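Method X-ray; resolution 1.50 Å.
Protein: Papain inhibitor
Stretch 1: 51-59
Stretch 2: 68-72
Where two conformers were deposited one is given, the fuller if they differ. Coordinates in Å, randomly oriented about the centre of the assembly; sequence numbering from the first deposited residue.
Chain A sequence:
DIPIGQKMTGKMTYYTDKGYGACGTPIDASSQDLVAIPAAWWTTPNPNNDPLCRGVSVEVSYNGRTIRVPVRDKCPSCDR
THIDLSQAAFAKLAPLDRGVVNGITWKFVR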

ATOM      1  N   PRO A  51       2.948  -0.736 -14.224  1.00 14.35           N
ATOM      2  CA  PRO A  51       1.516  -1.065 -14.233  1.00 15.38           C
ATOM      3  C   PRO A  51       0.862  -0.936 -12.868  1.00 14.99           C
ATOM      4  O   PRO A  51      -0.353  -0.717 -12.805  1.00 16.73           O
ATOM      5  N   LEU A  52       1.634  -1.010 -11.777  1.00 13.15           N
ATOM      6  CA  LEU A  52       1.073  -0.766 -10.450  1.00 12.83           C
ATOM      7  C   LEU A  52       0.452   0.610 -10.322  1.00 17.71           C
ATOM      8  O   LEU A  52      -0.382   0.817  -9.439  1.00 16.52           O
ATOM      9  N   CYS A  53       0.840   1.547 -11.175  1.00 15.30           N
ATOM     10  CA  CYS A  53       0.372   2.922 -11.098  1.00 17.21           C
ATOM     11  C   CYS A  53      -0.878   3.182 -11.921  1.00 19.54           C
ATOM     12  O   CYS A  53      -1.392   4.308 -11.896  1.00 20.17           O
ATOM     13  N   ARG A  54      -1.398   2.183 -12.627  1.00 16.76           N
ATOM     14  CA  ARG A  54      -2.491   2.401 -13.576  1.00 17.52           C
ATOM     15  C   ARG A  54      -3.715   1.585 -13.169  1.00 15.11           C
ATOM     16  O   ARG A  54      -3.916   0.459 -13.630  1.00 18.24           O
ATOM     17  N   GLY A  55      -4.528   2.166 -12.295  1.00 17.24           N
ATOM     18  CA  GLY A  55      -5.799   1.569 -11.936  1.00 20.14           C
ATOM     19  C   GLY A  55      -5.720   0.425 -10.959  1.00 18.54           C
ATOM     20  O   GLY A  55      -6.679  -0.344 -10.846  1.00 23.12           O
ATOM     21  N   VAL A  56      -4.607   0.277 -10.249  1.00 15.47           N
ATOM     22  CA  VAL A  56      -4.450  -0.799  -9.280  1.00 14.13           C
ATOM     23  C   VAL A  56      -4.655  -0.238  -7.881  1.00 14.20           C
ATOM     24  O   VAL A  56      -4.118   0.823  -7.534  1.00 15.70           O
ATOM     25  N   SER A  57      -5.462  -0.928  -7.096  1.00 13.69           N
ATOM     26  CA  SER A  57      -5.674  -0.645  -5.686  1.00 12.03           C
ATOM     27  C   SER A  57      -5.341  -1.893  -4.887  1.00 12.66           C
ATOM     28  O   SER A  57      -5.018  -2.947  -5.437  1.00 15.09           O
ATOM     29  N   VAL A  58      -5.388  -1.756  -3.576  0.66 13.29           N
ATOM     30  CA  VAL A  58      -5.382  -2.927  -2.721  0.66 12.42           C
ATOM     31  C   VAL A  58      -6.630  -2.900  -1.866  0.66 12.85           C
ATOM     32  O   VAL A  58      -7.186  -1.844  -1.549  0.66 13.59           O
ATOM     33  N   GLU A  59      -7.070  -4.087  -1.500  1.00 12.76           N
ATOM     34  CA  GLU A  59      -8.066  -4.275  -0.458  1.00 12.61           C
ATOM     35  C   GLU A  59      -7.332  -4.877   0.726  1.00 13.66           C
ATOM     36  O   GLU A  59      -6.655  -5.903   0.578  1.00 15.25           O
ATOM     37  N   ARG A  68     -10.270  -0.151   0.847  0.51 13.42           N
ATOM     38  CA  ARG A  68      -9.741  -0.227  -0.510  0.51 14.81           C
ATOM     39  C   ARG A  68      -9.033   1.081  -0.814  0.51 14.85           C
ATOM     40  O   ARG A  68      -9.653   2.147  -0.753  0.51 18.44           O
ATOM     41  N   VAL A  69      -7.737   1.005  -1.120  1.00 13.30           N
ATOM     42  CA  VAL A  69      -6.955   2.226  -1.326  1.00 13.75           C
ATOM     43  C   VAL A  69      -6.098   2.085  -2.577  1.00 12.71           C
ATOM     44  O   VAL A  69      -5.657   0.985  -2.932  1.00 12.68           O
ATOM     45  N   PRO A  70      -5.830   3.195  -3.259  1.00 13.01           N
ATOM     46  CA  PRO A  70      -5.018   3.138  -4.476  1.00 12.72           C
ATOM     47  C   PRO A  70      -3.535   2.939  -4.197  1.00 11.35           C
ATOM     48  O   PRO A  70      -2.979   3.466  -3.237  1.00 12.32           O
ATOM     49  N   VAL A  71      -2.888   2.201  -5.099  1.00 11.30           N
ATOM     50  CA  VAL A  71      -1.428   2.138  -5.124  1.00 12.26           C
ATOM     51  C   VAL A  71      -0.901   3.455  -5.670  1.00 15.15           C
ATOM     52  O   VAL A  71      -1.205   3.835  -6.806  1.00 14.96           O
ATOM     53  N   ARG A  72      -0.083   4.144  -4.884  1.00 12.01           N
ATOM     54  CA  ARG A  72       0.479   5.420  -5.305  1.00 10.84           C
ATOM     55  C   ARG A  72       1.978   5.520  -5.087  1.00 13.09           C
ATOM     56  O   ARG A  72       2.576   6.533  -5.460  1.00 15.30           O
TER

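A proline sits inside the antiparallel strand pairing: Pro 70, which has no amide hydrogen to give, faces Ser 57 at a non-hydrogen-bonded position, so the ladder loses nothing by it. The CA atoms of Ser 57 and Pro 70 lie 4.0 Å apart, their side chains diverge, and the CA-to-CB bond of Pro 70 points away from stretch 1; its ring is C-gamma endo. Hydrogen bonds flank this pair: Val 71 N to Val 56 O (3.1 Å) on one side, and on the other the reciprocal bonds Val 58 N to Val 69 O (2.8 Å) and Val 69 N to Val 58 O (2.9 Å). Val 71 (t) points toward stretch 1 and is the residue most covered by the contact. Its CG2 meets Val 56 CG1 at 3.9 Å and Val 58 CG1 at 4.2 Å, while its CG1 lies 4.1 Å from Leu 52 CB and 3.5 Å from Leu 52 O; the 3-10 segment thus adds to the apolar cluster. Val 56 is t, Leu 52 m,t. Val 58 and Val 69, both m, share one face of the sheet and touch through Val 58 CG2 and Val 69 CG2 at 3.6 Å. Glu 59 and Arg 68 occupy the other face. Arg 68 (t,t,t) extends along stretch 1, and its NH2 reaches Glu 59 OE1 at 3.1 Å, a salt bridge whose hydrogen bond is weak; the carboxylate oxygen lies at the guanidinium edge, near its plane. Ser 57 (m) sets its CB 3.1 Å from Val 69 O, with OG 3.6 Å from Pro 70 CA. Beyond the strand pairing, water 1 links the stretches: its O lies 2.8 Å from Val 71 O and 3.2 Å from Cys 53 O, to either of which it can donate, and 3.0 Å from Arg 72 NH1, from which it accepts a weak bond.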

ATOM      1  CB  PRO A  51       1.484  -2.513 -14.748  1.00 18.15           C
ATOM      2  CG  PRO A  51       2.913  -2.988 -14.698  1.00 24.78           C
ATOM      3  CD  PRO A  51       3.765  -1.776 -14.863  1.00 16.22           C
ATOM      4  CB  LEU A  52       2.162  -0.922  -9.389  1.00 14.85           C
ATOM      5  CG  LEU A  52       2.537  -2.367  -9.052  1.00 14.68           C
ATOM      6  CD1 LEU A  52       3.828  -2.384  -8.247  1.00 15.08           C
ATOM      7  CD2 LEU A  52       1.414  -3.053  -8.266  1.00 14.87           C
ATOM      8  CB  CYS A  53       1.486   3.865 -11.544  1.00 16.33           C
ATOM      9  SG  CYS A  53       2.946   3.777 -10.458  1.00 17.66           S
ATOM     10  CB  ARG A  54      -2.034   2.083 -14.979  1.00 19.40           C
ATOM     11  CG  ARG A  54      -0.934   3.028 -15.446  1.00 23.38           C
ATOM     12  CD  ARG A  54      -0.717   2.944 -16.933  1.00 23.93           C
ATOM     13  NE  ARG A  54       0.010   1.731 -17.297  1.00 24.31           N
ATOM     14  CZ  ARG A  54       1.332   1.625 -17.344  1.00 21.58           C
ATOM     15  NH1 ARG A  54       2.106   2.666 -17.058  1.00 28.57           N
ATOM     16  NH2 ARG A  54       1.885   0.471 -17.687  1.00 36.25           N
ATOM     17  CB  VAL A  56      -3.073  -1.473  -9.406  1.00 15.50           C
ATOM     18  CG1 VAL A  56      -2.908  -2.544  -8.324  1.00 16.08           C
ATOM     19  CG2 VAL A  56      -2.903  -2.071 -10.806  1.00 16.22           C
ATOM     20  CB  SER A  57      -7.117  -0.214  -5.412  1.00 14.85           C
ATOM     21  OG  SER A  57      -7.418   1.012  -6.047  1.00 17.38           O
ATOM     22  CB  VAL A  58      -4.129  -3.026  -1.833  0.66 12.84           C
ATOM     23  CG1 VAL A  58      -2.892  -3.243  -2.696  0.66 13.17           C
ATOM     24  CG2 VAL A  58      -4.000  -1.794  -0.972  0.66 12.48           C
ATOM     25  CB  GLU A  59      -9.208  -5.178  -0.930  1.00 16.86           C
ATOM     26  CG  GLU A  59     -10.182  -4.425  -1.814  1.00 22.24           C
ATOM     27  CD  GLU A  59     -11.381  -5.255  -2.234  1.00 32.24           C
ATOM     28  OE1 GLU A  59     -12.111  -4.816  -3.150  1.00 36.91           O
ATOM     29  OE2 GLU A  59     -11.594  -6.334  -1.646  1.00 27.91           O
ATOM     30  CB  ARG A  68     -10.867  -0.490  -1.515  0.51 17.90           C
ATOM     31  CG  ARG A  68     -10.421  -0.669  -2.950  0.51 16.69           C
ATOM     32  CD  ARG A  68     -11.646  -0.727  -3.857  0.51 24.44           C
ATOM     33  NE  ARG A  68     -11.299  -0.713  -5.273  0.51 26.04           N
ATOM     34  CZ  ARG A  68     -11.428  -1.754  -6.089  0.51 33.49           C
ATOM     35  NH1 ARG A  68     -11.084  -1.640  -7.365  0.51 32.05           N
ATOM     36  NH2 ARG A  68     -11.903  -2.908  -5.635  0.51 32.54           N
ATOM     37  CB  VAL A  69      -6.054   2.560  -0.101  1.00 13.57           C
ATOM     38  CG1 VAL A  69      -6.879   2.617   1.202  1.00 15.02           C
ATOM     39  CG2 VAL A  69      -4.914   1.560   0.046  1.00 15.33           C
ATOM     40  CB  PRO A  70      -5.263   4.509  -5.119  1.00 13.63           C
ATOM     41  CG  PRO A  70      -5.568   5.397  -3.952  1.00 13.77           C
ATOM     42  CD  PRO A  70      -6.370   4.539  -3.011  1.00 13.46           C
ATOM     43  CB  VAL A  71      -0.937   0.968  -5.984  1.00 11.02           C
ATOM     44  CG1 VAL A  71       0.581   1.003  -6.095  1.00 13.43           C
ATOM     45  CG2 VAL A  71      -1.444  -0.366  -5.433  1.00 14.05           C
ATOM     46  CB  ARG A  72      -0.198   6.579  -4.562  1.00 13.68           C
ATOM     47  CG  ARG A  72      -1.689   6.632  -4.774  1.00 14.66           C
ATOM     48  CD  ARG A  72      -2.090   7.919  -5.435  1.00 27.56           C
ATOM     49  NE  ARG A  72      -3.536   8.071  -5.588  1.00 25.95           N
ATOM     50  CZ  ARG A  72      -4.212   7.783  -6.692  1.00 28.33           C
ATOM     51  NH1 ARG A  72      -3.587   7.308  -7.761  1.00 32.75           N
ATOM     52  NH2 ARG A  72      -5.523   7.984  -6.732  1.00 26.93           N
TER
HETATM   53  O   HOH W   1      -1.477   5.554  -8.939  1.00 29.84           O